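Local coordinates for protein endo-beta-mannanase (PDB 7BOB) that hydrolyses beta-1,4-mannosidic linkages as a homotrimeric, exo-acting member of glycoside hydrolase family 5 of a bacterium from the hindgut of a wood-feeding termite, at residues A[255-258]-A[259-262]; A[264-267]-A[268-272]; A[286-289]-A[290-293]; A[296-299]-A[300-304]; A[351-354]-A[355-358]. One frame throughout, in Å; residues are numbered along the deposited sequence.

Overall arrangement
All five interactions are local, each within one continuous piece of chain, so they follow one another in series and none nests in or crosses another. Interaction 1 carries the chain from the loop after strand 237-241 into helix 258-272, and interaction 2 lies farther along that helix. Interaction 3 is the turn leading into helix 292-309, whose middle holds interaction 4; interaction 5 begins helix 352-364. Packing between neighbouring helices joins them: Arg261 and Leu255 lie on Tyr298, Leu264 on Ile302, and Arg300 on Tyr353 and Glu356. Three successive outer helices of the (beta/alpha)8 barrel are thus tied together, while interactions 1 and 3 also meet the second subunit.

Interaction 1 of 5, residues A[255-258]-A[259-262]; sequences LADP and LTRS
Leu255 and Arg261 meet across the start of helix 258-272, an alpha-helix N-terminus capped by Asp257 in the (beta/alpha)8 barrel of a family 5 glycoside hydrolase. Leu255 O takes the N-H of Arg261 NE at 2.9 Å, a nearly straight bond (175°) lying in both the carbonyl plane and the guanidinium plane. Arg261 reaches back over the first turn because CG is anti to its own carbonyl carbon (chi1 -64°) and the chain stays extended from CG to NE. The side chain of Leu255 turns from the helix start onto Tyr298, and its backbone N bonds to Asp494 of the second subunit. Ala256 O then sits over one face of the guanidinium, offset toward the rim, with Ala256 CA 3.9 Å from Arg261 NH2. A leucine in place of Arg261 has no N-H to offer Leu255 O, and the 255-256 backbone would probably be freer to shift. Asp257 is the N-cap: OD1 accepts from Leu259 N at 2.9 Å, the donor standing well above the carboxylate plane (72° out of it). Asp257 O accepts from Arg261 N at 2.9 Å, the first regular turn. OD2 of Asp257 lies 3.4 Å from Leu259 CB but has its polar partners elsewhere, in a salt bridge to Arg569 and a bond to Ser253 N. Pro258, lacking an N-H, contributes its carbonyl O, which takes a weak bond from Ser262 N. The hydroxyl of the same serine, Ser262 OG, donates to a lone pair of Leu259 O at 2.7 Å, in the carbonyl plane.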
loop_
_atom_site.group_PDB
_atom_site.type_symbol
_atom_site.label_atom_id
_atom_site.label_comp_id
_atom_site.label_asym_id
_atom_site.label_seq_id
_atom_site.Cartn_x
_atom_site.Cartn_y
_atom_site.Cartn_z
ATOM N N LEU A 255 -6.647 -15.808 26.440
ATOM C CA LEU A 255 -5.955 -16.234 27.653
ATOM C C LEU A 255 -5.840 -17.756 27.738
ATOM O O LEU A 255 -4.805 -18.285 28.161
ATOM C CB LEU A 255 -6.679 -15.690 28.871
ATOM C CG LEU A 255 -6.606 -14.177 28.989
ATOM C CD1 LEU A 255 -7.682 -13.671 29.932
ATOM C CD2 LEU A 255 -5.218 -13.756 29.428
ATOM N N ALA A 256 -6.881 -18.475 27.314
ATOM C CA ALA A 256 -6.880 -19.939 27.392
ATOM C C ALA A 256 -6.183 -20.612 26.213
ATOM O O ALA A 256 -5.989 -21.834 26.252
ATOM C CB ALA A 256 -8.317 -20.467 27.483
ATOM N N ASP A 257 -5.809 -19.861 25.166
ATOM C CA ASP A 257 -5.241 -20.470 23.962
ATOM C C ASP A 257 -3.765 -20.785 24.162
ATOM O O ASP A 257 -2.986 -19.880 24.476
ATOM C CB ASP A 257 -5.421 -19.530 22.764
ATOM C CG ASP A 257 -4.886 -20.117 21.453
ATOM O OD1 ASP A 257 -4.473 -21.303 21.408
ATOM O OD2 ASP A 257 -4.863 -19.374 20.457
ATOM N N PRO A 258 -3.341 -22.035 23.984
ATOM C CA PRO A 258 -1.893 -22.337 23.977
ATOM C C PRO A 258 -1.067 -21.526 22.959
ATOM O O PRO A 258 0.112 -21.246 23.228
ATOM C CB PRO A 258 -1.855 -23.837 23.639
ATOM C CG PRO A 258 -3.204 -24.362 24.043
ATOM C CD PRO A 258 -4.184 -23.244 23.890
ATOM N N LEU A 259 -1.613 -21.192 21.779
ATOM C CA LEU A 259 -0.889 -20.301 20.857
ATOM C C LEU A 259 -0.605 -18.952 21.514
ATOM O O LEU A 259 0.550 -18.523 21.604
ATOM C CB LEU A 259 -1.667 -20.099 19.544
ATOM C CG LEU A 259 -1.015 -19.267 18.397
ATOM C CD1 LEU A 259 -1.136 -17.739 18.600
ATOM C CD2 LEU A 259 0.452 -19.611 18.176
ATOM N N THR A 260 -1.655 -18.267 21.969
ATOM C CA THR A 260 -1.476 -16.997 22.662
ATOM C C THR A 260 -0.464 -17.131 23.802
ATOM O O THR A 260 0.457 -16.312 23.925
ATOM C CB THR A 260 -2.811 -16.488 23.213
ATOM O OG1 THR A 260 -3.756 -16.318 22.151
ATOM C CG2 THR A 260 -2.624 -15.150 23.949
ATOM N N ARG A 261 -0.608 -18.181 24.628
ATOM C CA ARG A 261 0.321 -18.390 25.746
ATOM C C ARG A 261 1.746 -18.626 25.276
ATOM O O ARG A 261 2.682 -18.342 26.021
ATOM C CB ARG A 261 -0.096 -19.582 26.619
ATOM C CG ARG A 261 -1.423 -19.401 27.332
ATOM C CD ARG A 261 -1.925 -20.729 27.865
ATOM N NE ARG A 261 -3.123 -20.575 28.686
ATOM C CZ ARG A 261 -3.526 -21.454 29.602
ATOM N NH1 ARG A 261 -2.830 -22.571 29.814
ATOM N NH2 ARG A 261 -4.636 -21.216 30.295
ATOM N N SER A 262 1.949 -19.119 24.060
ATOM C CA SER A 262 3.333 -19.323 23.659
ATOM C C SER A 262 4.012 -18.051 23.138
ATOM O O SER A 262 5.224 -18.072 22.898
ATOM C CB SER A 262 3.401 -20.414 22.597
ATOM O OG SER A 262 2.866 -19.935 21.362
#

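Interaction 2 of 5, residues A[264-267]-A[268-272]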
loop_
_atom_site.group_PDB
_atom_site.type_symbol
_atom_site.label_atom_id
_atom_site.label_comp_id
_atom_site.label_asym_id
_atom_site.label_seq_id
_atom_site.Cartn_x
_atom_site.Cartn_y
_atom_site.Cartn_z
ATOM N N LEU A 264 4.655 -14.760 24.344
ATOM C CA LEU A 264 5.652 -14.061 25.158
ATOM C C LEU A 264 6.891 -14.925 25.413
ATOM O O LEU A 264 8.012 -14.441 25.168
ATOM C CB LEU A 264 4.966 -13.561 26.433
ATOM C CG LEU A 264 5.629 -12.499 27.307
ATOM C CD1 LEU A 264 6.132 -11.363 26.458
ATOM C CD2 LEU A 264 4.642 -11.992 28.371
ATOM N N PRO A 265 6.782 -16.206 25.797
ATOM C CA PRO A 265 8.011 -17.019 25.911
ATOM C C PRO A 265 8.792 -17.106 24.618
ATOM O O PRO A 265 10.029 -17.127 24.645
ATOM C CB PRO A 265 7.492 -18.403 26.338
ATOM C CG PRO A 265 6.177 -18.122 26.983
ATOM C CD PRO A 265 5.591 -16.967 26.218
ATOM N N PHE A 266 8.100 -17.163 23.479
ATOM C CA PHE A 266 8.799 -17.175 22.199
ATOM C C PHE A 266 9.583 -15.886 21.985
ATOM O O PHE A 266 10.749 -15.920 21.569
ATOM C CB PHE A 266 7.809 -17.400 21.062
ATOM C CG PHE A 266 8.366 -17.063 19.719
ATOM C CD1 PHE A 266 9.147 -17.988 19.019
ATOM C CD2 PHE A 266 8.133 -15.811 19.150
ATOM C CE1 PHE A 266 9.676 -17.665 17.769
ATOM C CE2 PHE A 266 8.652 -15.489 17.886
ATOM C CZ PHE A 266 9.424 -16.420 17.201
ATOM N N TYR A 267 8.951 -14.733 22.247
ATOM C CA TYR A 267 9.658 -13.451 22.122
ATOM C C TYR A 267 10.863 -13.392 23.054
ATOM O O TYR A 267 11.935 -12.900 22.670
ATOM C CB TYR A 267 8.724 -12.281 22.435
ATOM C CG TYR A 267 7.590 -12.111 21.446
ATOM C CD1 TYR A 267 7.818 -12.193 20.084
ATOM C CD2 TYR A 267 6.298 -11.847 21.883
ATOM C CE1 TYR A 267 6.783 -12.035 19.186
ATOM C CE2 TYR A 267 5.259 -11.674 20.984
ATOM C CZ TYR A 267 5.510 -11.771 19.652
ATOM O OH TYR A 267 4.477 -11.627 18.776
ATOM N N VAL A 268 10.693 -13.867 24.296
ATOM C CA VAL A 268 11.799 -13.877 25.251
ATOM C C VAL A 268 12.925 -14.768 24.741
ATOM O O VAL A 268 14.102 -14.391 24.791
ATOM C CB VAL A 268 11.299 -14.316 26.644
ATOM C CG1 VAL A 268 12.475 -14.514 27.636
ATOM C CG2 VAL A 268 10.305 -13.297 27.183
ATOM N N LYS A 269 12.576 -15.939 24.197
ATOM C CA LYS A 269 13.577 -16.843 23.631
ATOM C C LYS A 269 14.391 -16.160 22.536
ATOM O O LYS A 269 15.619 -16.293 22.487
ATOM C CB LYS A 269 12.895 -18.089 23.050
ATOM C CG LYS A 269 12.342 -19.069 24.061
ATOM C CD LYS A 269 11.878 -20.385 23.390
ATOM C CE LYS A 269 11.055 -21.211 24.376
ATOM N NZ LYS A 269 10.496 -22.465 23.776
ATOM N N CYS A 270 13.722 -15.470 21.607
ATOM C CA CYS A 270 14.465 -14.738 20.585
ATOM C C CYS A 270 15.396 -13.706 21.195
ATOM O O CYS A 270 16.585 -13.653 20.861
ATOM C CB CYS A 270 13.511 -14.080 19.592
ATOM S SG CYS A 270 12.441 -15.285 18.766
ATOM N N ALA A 271 14.856 -12.838 22.035
ATOM C CA ALA A 271 15.693 -11.828 22.673
ATOM C C ALA A 271 16.870 -12.476 23.398
ATOM O O ALA A 271 18.029 -12.102 23.181
ATOM C CB ALA A 271 14.858 -10.979 23.634
ATOM N N ARG A 272 16.585 -13.489 24.227
ATOM C CA ARG A 272 17.623 -14.146 25.028
ATOM C C ARG A 272 18.818 -14.603 24.199
ATOM O O ARG A 272 19.956 -14.575 24.679
ATOM C CB ARG A 272 17.043 -15.351 25.762
ATOM C CG ARG A 272 17.991 -15.908 26.817
ATOM C CD ARG A 272 18.113 -14.945 28.005
ATOM N NE ARG A 272 19.181 -15.319 28.920
ATOM C CZ ARG A 272 20.476 -15.096 28.698
ATOM N NH1 ARG A 272 20.880 -14.503 27.574
ATOM N NH2 ARG A 272 21.375 -15.466 29.611
#
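Phe266 and Cys270 are brought together by different first torsions: Phe266 CG is anti to the backbone N (chi1 164°), whereas Cys270 SG stands anti to the carbonyl carbon (chi1 -59°), pointing back along helix 258-272. The sulfur therefore comes over one face of the phenyl ring, 3.8 Å from SG of Cys270 to the centroid of Phe266 and 21° off the normal. It is offset toward the far rim, with Phe266 CZ nearest SG of Cys270 at 3.6 Å. This is a Cys sulfur-aromatic contact between residues four apart, one turn of an alpha-helix, and the bond from Cys270 N to Phe266 O at 3.0 Å keeps the two in step. The same spacing recurs on other faces of the helix. Val268 CG2 lies 3.3 Å from Leu264 O, and Lys269 CG passes 3.1 Å from Pro265 O before its extended chain carries NZ to His417 and Val427 O. Tyr267 places its hydroxyl beyond the contact, in a hydrogen bond with His248. The helix is the crossover of the beta-alpha-beta unit between strands 237-241 and 277-282. Leu264, Tyr267, Val268 and Ala271 lie on Met239 of the first strand and Leu264 also on Leu279 of the second; Pro265 and Val268 pack on helix 292-309, and Phe266 meets Leu413, Ile414 and His417 of helix 406-422.

Interaction 3 of 5, residues A[286-289]-A[290-293]; sequences LTSR and AAAP
Arg289 and Ala292 are the ends of a type I beta turn, and Ser288, just before it, meets Ala290 and Ala291. The backbone is the tight part. Ala292 N donates to Arg289 O at 3.0 Å, fairly straight (163°) but from above the carbonyl plane (61° out of it), while a weak bond joins Ala291 N to Ser288 O at 3.0 Å. The methyl groups fill in round these carbonyls: Ala292 CB lies 3.3 Å from Arg289 O, and Ala291 CB is 3.6 Å from Ser288 O. Leu286 closes one end, its CB 4.2 Å from Ala291 CB, and the pair abuts the second subunit, Leu286 on Tyr495 and Ala291 on Ile492 of that copy. Ser288 OG is turned between its own backbone N and carbonyl carbon (chi1 82°), which sets it 3.8 Å from Ala290 CB. There it bonds to Glu491 of the second subunit, whose OE1 also accepts from Ala290 N; one foreign carboxylate oxygen thus holds both serine hydroxyl and turn amide. The loose side belongs to Arg289 and Pro293, both exposed. The arginine chain bends at its second torsion and leads off the turn, packing on Glu491 of the second subunit and making a long, weak ion pair from NH1 to Glu524 of that chain. Pro293, at the beginning of helix 292-309, touches the turn barely, through CD. The whole is a turn entering a helix, here in the loop that follows the seventh strand of a (beta/alpha)8 barrel and doubles as part of the trimer interface.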
loop_
_atom_site.group_PDB
_atom_site.type_symbol
_atom_site.label_atom_id
_atom_site.label_comp_id
_atom_site.label_asym_id
_atom_site.label_seq_id
_atom_site.Cartn_x
_atom_site.Cartn_y
_atom_site.Cartn_z
ATOM N N LEU A 286 -7.245 -7.887 30.045
ATOM C CA LEU A 286 -8.504 -8.184 30.713
ATOM C C LEU A 286 -8.187 -8.475 32.169
ATOM O O LEU A 286 -7.312 -9.305 32.462
ATOM C CB LEU A 286 -9.202 -9.369 30.050
ATOM C CG LEU A 286 -9.290 -9.311 28.520
ATOM C CD1 LEU A 286 -9.827 -10.632 27.973
ATOM C CD2 LEU A 286 -10.146 -8.117 28.021
ATOM N N THR A 287 -8.837 -7.747 33.087
ATOM C CA THR A 287 -8.598 -8.006 34.506
ATOM C C THR A 287 -9.886 -7.984 35.327
ATOM O O THR A 287 -9.820 -7.866 36.556
ATOM C CB THR A 287 -7.612 -6.990 35.122
ATOM O OG1 THR A 287 -8.219 -5.701 35.146
ATOM C CG2 THR A 287 -6.282 -6.914 34.357
ATOM N N SER A 288 -11.051 -8.096 34.694
ATOM C CA SER A 288 -12.310 -8.029 35.423
ATOM C C SER A 288 -12.552 -9.323 36.205
ATOM O O SER A 288 -11.827 -10.312 36.070
ATOM C CB SER A 288 -13.477 -7.744 34.468
ATOM O OG SER A 288 -13.941 -8.929 33.820
ATOM N N ARG A 289 -13.570 -9.280 37.068
ATOM C CA ARG A 289 -13.939 -10.446 37.861
ATOM C C ARG A 289 -14.281 -11.623 36.956
ATOM O O ARG A 289 -13.839 -12.750 37.198
ATOM C CB ARG A 289 -15.116 -10.097 38.774
ATOM C CG ARG A 289 -15.509 -11.180 39.758
ATOM C CD ARG A 289 -17.031 -11.334 39.857
ATOM N NE ARG A 289 -17.403 -12.640 40.418
ATOM C CZ ARG A 289 -17.619 -13.747 39.705
ATOM N NH1 ARG A 289 -17.507 -13.734 38.376
ATOM N NH2 ARG A 289 -17.950 -14.878 40.331
ATOM N N ALA A 290 -15.018 -11.364 35.871
ATOM C CA ALA A 290 -15.381 -12.436 34.950
ATOM C C ALA A 290 -14.155 -13.098 34.333
ATOM O O ALA A 290 -14.187 -14.289 34.023
ATOM C CB ALA A 290 -16.300 -11.897 33.859
ATOM N N ALA A 291 -13.058 -12.360 34.179
ATOM C CA ALA A 291 -11.859 -12.920 33.569
ATOM C C ALA A 291 -10.994 -13.706 34.540
ATOM O O ALA A 291 -10.041 -14.354 34.090
ATOM C CB ALA A 291 -11.005 -11.808 32.951
ATOM N N ALA A 292 -11.292 -13.655 35.844
ATOM C CA ALA A 292 -10.387 -14.194 36.865
ATOM C C ALA A 292 -9.975 -15.646 36.634
ATOM O O ALA A 292 -8.767 -15.933 36.685
ATOM C CB ALA A 292 -11.021 -14.002 38.251
ATOM N N PRO A 293 -10.880 -16.595 36.354
ATOM C CA PRO A 293 -10.396 -17.969 36.108
ATOM C C PRO A 293 -9.383 -18.032 34.980
ATOM O O PRO A 293 -8.401 -18.786 35.071
ATOM C CB PRO A 293 -11.671 -18.756 35.761
ATOM C CG PRO A 293 -12.820 -17.873 36.169
ATOM C CD PRO A 293 -12.329 -16.465 36.093
#

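Interaction 4 of 5, residues A[296-299]-A[300-304]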
loop_
_atom_site.group_PDB
_atom_site.type_symbol
_atom_site.label_atom_id
_atom_site.label_comp_id
_atom_site.label_asym_id
_atom_site.label_seq_id
_atom_site.Cartn_x
_atom_site.Cartn_y
_atom_site.Cartn_z
ATOM N N ASP A 296 -5.838 -16.142 35.673
ATOM C CA ASP A 296 -5.061 -16.950 36.612
ATOM C C ASP A 296 -4.360 -18.108 35.896
ATOM O O ASP A 296 -3.150 -18.324 36.064
ATOM C CB ASP A 296 -6.001 -17.422 37.726
ATOM C CG ASP A 296 -5.423 -18.500 38.574
ATOM O OD1 ASP A 296 -4.391 -18.272 39.227
ATOM O OD2 ASP A 296 -6.023 -19.581 38.595
ATOM N N ALA A 297 -5.097 -18.836 35.053
ATOM C CA ALA A 297 -4.483 -19.939 34.307
ATOM C C ALA A 297 -3.447 -19.425 33.313
ATOM O O ALA A 297 -2.392 -20.052 33.127
ATOM C CB ALA A 297 -5.556 -20.754 33.579
ATOM N N TYR A 298 -3.723 -18.275 32.675
ATOM C CA TYR A 298 -2.763 -17.701 31.740
ATOM C C TYR A 298 -1.447 -17.392 32.436
ATOM O O TYR A 298 -0.365 -17.732 31.934
ATOM C CB TYR A 298 -3.349 -16.433 31.104
ATOM C CG TYR A 298 -2.368 -15.640 30.272
ATOM C CD1 TYR A 298 -2.091 -16.004 28.956
ATOM C CD2 TYR A 298 -1.741 -14.509 30.790
ATOM C CE1 TYR A 298 -1.203 -15.278 28.179
ATOM C CE2 TYR A 298 -0.857 -13.754 30.011
ATOM C CZ TYR A 298 -0.589 -14.147 28.713
ATOM O OH TYR A 298 0.296 -13.418 27.949
ATOM N N LEU A 299 -1.523 -16.740 33.597
ATOM C CA LEU A 299 -0.305 -16.364 34.295
ATOM C C LEU A 299 0.467 -17.596 34.733
ATOM O O LEU A 299 1.700 -17.633 34.609
ATOM C CB LEU A 299 -0.634 -15.468 35.488
ATOM C CG LEU A 299 -1.194 -14.090 35.102
ATOM C CD1 LEU A 299 -1.557 -13.299 36.337
ATOM C CD2 LEU A 299 -0.224 -13.307 34.227
ATOM N N ARG A 300 -0.246 -18.634 35.199
ATOM C CA ARG A 300 0.440 -19.850 35.628
ATOM C C ARG A 300 1.136 -20.545 34.472
ATOM O O ARG A 300 2.045 -21.350 34.710
ATOM C CB ARG A 300 -0.539 -20.814 36.328
ATOM C CG ARG A 300 -0.792 -20.356 37.777
ATOM C CD ARG A 300 -2.164 -20.758 38.307
ATOM N NE ARG A 300 -2.384 -20.153 39.619
ATOM C CZ ARG A 300 -1.750 -20.531 40.735
ATOM N NH1 ARG A 300 -0.872 -21.520 40.697
ATOM N NH2 ARG A 300 -1.986 -19.911 41.886
ATOM N N ALA A 301 0.739 -20.262 33.228
ATOM C CA ALA A 301 1.494 -20.811 32.113
ATOM C C ALA A 301 2.650 -19.894 31.700
ATOM O O ALA A 301 3.798 -20.341 31.584
ATOM C CB ALA A 301 0.560 -21.073 30.922
ATOM N N ILE A 302 2.387 -18.607 31.487
ATOM C CA ILE A 302 3.399 -17.819 30.791
ATOM C C ILE A 302 4.581 -17.459 31.682
ATOM O O ILE A 302 5.709 -17.360 31.187
ATOM C CB ILE A 302 2.774 -16.561 30.171
ATOM C CG1 ILE A 302 2.169 -15.688 31.255
ATOM C CG2 ILE A 302 1.747 -16.952 29.093
ATOM C CD1 ILE A 302 2.604 -14.246 31.136
ATOM N N LEU A 303 4.364 -17.264 32.998
ATOM C CA LEU A 303 5.474 -16.842 33.853
ATOM C C LEU A 303 6.537 -17.926 33.995
ATOM O O LEU A 303 7.725 -17.623 33.783
ATOM C CB LEU A 303 4.943 -16.372 35.210
ATOM C CG LEU A 303 4.118 -15.087 35.109
ATOM C CD1 LEU A 303 3.539 -14.718 36.482
ATOM C CD2 LEU A 303 4.976 -13.943 34.538
ATOM N N PRO A 304 6.213 -19.186 34.342
ATOM C CA PRO A 304 7.282 -20.207 34.344
ATOM C C PRO A 304 7.908 -20.401 32.964
ATOM O O PRO A 304 9.134 -20.556 32.862
ATOM C CB PRO A 304 6.570 -21.479 34.848
ATOM C CG PRO A 304 5.319 -20.995 35.531
ATOM C CD PRO A 304 4.916 -19.741 34.785
#
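Helix 292-309 carries an i to i+4 salt bridge, Asp296 with Arg300, and, two residues on and on another face, an i to i+4 CH-pi contact, Tyr298 with Ile302. The salt bridge uses a single nitrogen: Arg300 NE donates to Asp296 OD1 at 2.8 Å. The acceptor lies in the guanidinium plane, at its edge, while the donor meets the syn side of the carboxylate oxygen but somewhat out of its plane. Because carboxylate and guanidinium planes stand 69° apart, the two are not matched as a flat two-bond pair; Arg300 NH2 instead makes a long, weak ion pair with Glu356 of helix 352-364. This helix is the outer crossover of the beta-alpha-beta unit between strands 277-282 and 311-316 of the barrel, and Tyr298 belongs to its buried side. Ile302 CG2 comes over one face of that ring, 3.9 Å from the Tyr298 centroid and 25° off the normal, with Tyr298 CE1 3.5 Å from Ile302 CG2. The other branch spans the same ring toward its opposite edge: Ile302 CG1 sits between its backbone N and carbonyl carbon (chi1 61°), a crowded position that puts CD1 of Ile302 3.7 Å from Tyr298 CE2. CG1 of Ile302 is also pressed to 3.3 Å from Tyr298 O. Leu299 packs more loosely, its CD2 4.3 Å from Ile302 CD1. Ala301 N divides itself between weak bonds to Ala297 O and Tyr298 O. At Pro304, which has no N-H to give, the helix kinks, and CD of the proline lies 3.8 Å from Leu299 O.

Interaction 5 of 5, residues A[351-354]-A[355-358]; sequences LEYF and VEFA
An aromatic ring covered on one face by Phe357 CB and approached at its edge by Glu356, that of Tyr353, marks the beginning of helix 352-364, the outer helix after the eighth barrel strand. Tyr353 has CG anti to its backbone N (chi1 178°), which swings the ring forward alongside the next turn. Phe357 CB lies 4.1 Å from the Tyr353 centroid and 25° off the normal, a CH-pi contact offset toward the rim. The phenol oxygen in turn comes to the edge of the other ring, Tyr353 OH being 3.6 Å from Phe357 CD1. Glu356 approaches from elsewhere: its OE1 stands near the tyrosine plane, 3.6 Å from Tyr353 CD1, and the carboxylate is turned nearly square to the ring (83°). The guanidinium of Arg300 also packs on Tyr353. An alanine at Tyr353 takes away the ring, which would probably leave a gap beside Phe357 CB and the Glu356 carboxylate freer to swing. Main-chain bonds hold the spacing, Phe357 N to Tyr353 O at 2.7 Å and Ala358 N to Phe354 O at 2.8 Å. Phe354 points to another side, where its CE1 only grazes Ala358 CB at 4.5 Å. Beyond the helix, Phe354 meets Phe282 of strand 277-282 edge-to-face and Phe357 does likewise with Tyr314 of strand 311-316, while Tyr353 rests on Pro304 and Phe357 on Leu303 of helix 292-309.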
loop_
_atom_site.group_PDB
_atom_site.type_symbol
_atom_site.label_atom_id
_atom_site.label_comp_id
_atom_site.label_asym_id
_atom_site.label_seq_id
_atom_site.Cartn_x
_atom_site.Cartn_y
_atom_site.Cartn_z
ATOM N N LEU A 351 -5.363 -12.435 39.640
ATOM C CA LEU A 351 -3.977 -12.046 39.402
ATOM C C LEU A 351 -3.027 -12.397 40.550
ATOM O O LEU A 351 -1.814 -12.162 40.424
ATOM C CB LEU A 351 -3.910 -10.539 39.098
ATOM C CG LEU A 351 -4.886 -9.986 38.026
ATOM C CD1 LEU A 351 -4.636 -8.509 37.744
ATOM C CD2 LEU A 351 -4.844 -10.796 36.726
ATOM N N GLU A 352 -3.537 -12.971 41.652
ATOM C CA GLU A 352 -2.711 -13.257 42.834
ATOM C C GLU A 352 -1.483 -14.087 42.495
ATOM O O GLU A 352 -0.464 -13.995 43.188
ATOM C CB GLU A 352 -3.520 -13.995 43.919
ATOM C CG GLU A 352 -4.990 -13.554 44.052
ATOM C CD GLU A 352 -5.880 -14.122 42.924
ATOM O OE1 GLU A 352 -5.526 -15.184 42.346
ATOM O OE2 GLU A 352 -6.918 -13.500 42.593
ATOM N N TYR A 353 -1.539 -14.874 41.417
ATOM C CA TYR A 353 -0.413 -15.751 41.126
ATOM C C TYR A 353 0.867 -14.975 40.853
ATOM O O TYR A 353 1.955 -15.466 41.174
ATOM C CB TYR A 353 -0.700 -16.656 39.931
ATOM C CG TYR A 353 0.493 -17.513 39.630
ATOM C CD1 TYR A 353 0.897 -18.507 40.535
ATOM C CD2 TYR A 353 1.246 -17.316 38.482
ATOM C CE1 TYR A 353 2.002 -19.301 40.287
ATOM C CE2 TYR A 353 2.356 -18.108 38.214
ATOM C CZ TYR A 353 2.732 -19.100 39.130
ATOM O OH TYR A 353 3.834 -19.896 38.887
ATOM N N PHE A 354 0.779 -13.797 40.217
ATOM C CA PHE A 354 1.998 -13.006 40.048
ATOM C C PHE A 354 2.675 -12.750 41.395
ATOM O O PHE A 354 3.905 -12.808 41.501
ATOM C CB PHE A 354 1.712 -11.676 39.352
ATOM C CG PHE A 354 2.943 -10.826 39.175
ATOM C CD1 PHE A 354 4.119 -11.391 38.692
ATOM C CD2 PHE A 354 2.940 -9.482 39.528
ATOM C CE1 PHE A 354 5.262 -10.633 38.534
ATOM C CE2 PHE A 354 4.090 -8.708 39.377
ATOM C CZ PHE A 354 5.250 -9.272 38.879
ATOM N N VAL A 355 1.889 -12.472 42.437
ATOM C CA VAL A 355 2.479 -12.239 43.753
ATOM C C VAL A 355 3.186 -13.497 44.235
ATOM O O VAL A 355 4.324 -13.444 44.714
ATOM C CB VAL A 355 1.412 -11.770 44.758
ATOM C CG1 VAL A 355 2.029 -11.617 46.165
ATOM C CG2 VAL A 355 0.793 -10.451 44.301
ATOM N N GLU A 356 2.530 -14.653 44.075
ATOM C CA GLU A 356 3.119 -15.912 44.526
ATOM C C GLU A 356 4.364 -16.229 43.709
ATOM O O GLU A 356 5.400 -16.628 44.261
ATOM C CB GLU A 356 2.077 -17.038 44.440
ATOM C CG GLU A 356 2.585 -18.450 44.771
ATOM C CD GLU A 356 1.693 -19.562 44.204
ATOM O OE1 GLU A 356 0.471 -19.320 44.028
ATOM O OE2 GLU A 356 2.212 -20.675 43.910
ATOM N N PHE A 357 4.294 -16.000 42.391
ATOM C CA PHE A 357 5.434 -16.281 41.525
ATOM C C PHE A 357 6.607 -15.356 41.841
ATOM O O PHE A 357 7.768 -15.783 41.812
ATOM C CB PHE A 357 5.009 -16.157 40.050
ATOM C CG PHE A 357 6.152 -16.260 39.070
ATOM C CD1 PHE A 357 6.503 -17.486 38.520
ATOM C CD2 PHE A 357 6.871 -15.121 38.684
ATOM C CE1 PHE A 357 7.557 -17.580 37.602
ATOM C CE2 PHE A 357 7.926 -15.204 37.771
ATOM C CZ PHE A 357 8.270 -16.437 37.233
ATOM N N ALA A 358 6.331 -14.078 42.114
ATOM C CA ALA A 358 7.426 -13.171 42.427
ATOM C C ALA A 358 8.113 -13.575 43.725
ATOM O O ALA A 358 9.344 -13.517 43.829
ATOM C CB ALA A 358 6.927 -11.735 42.533
#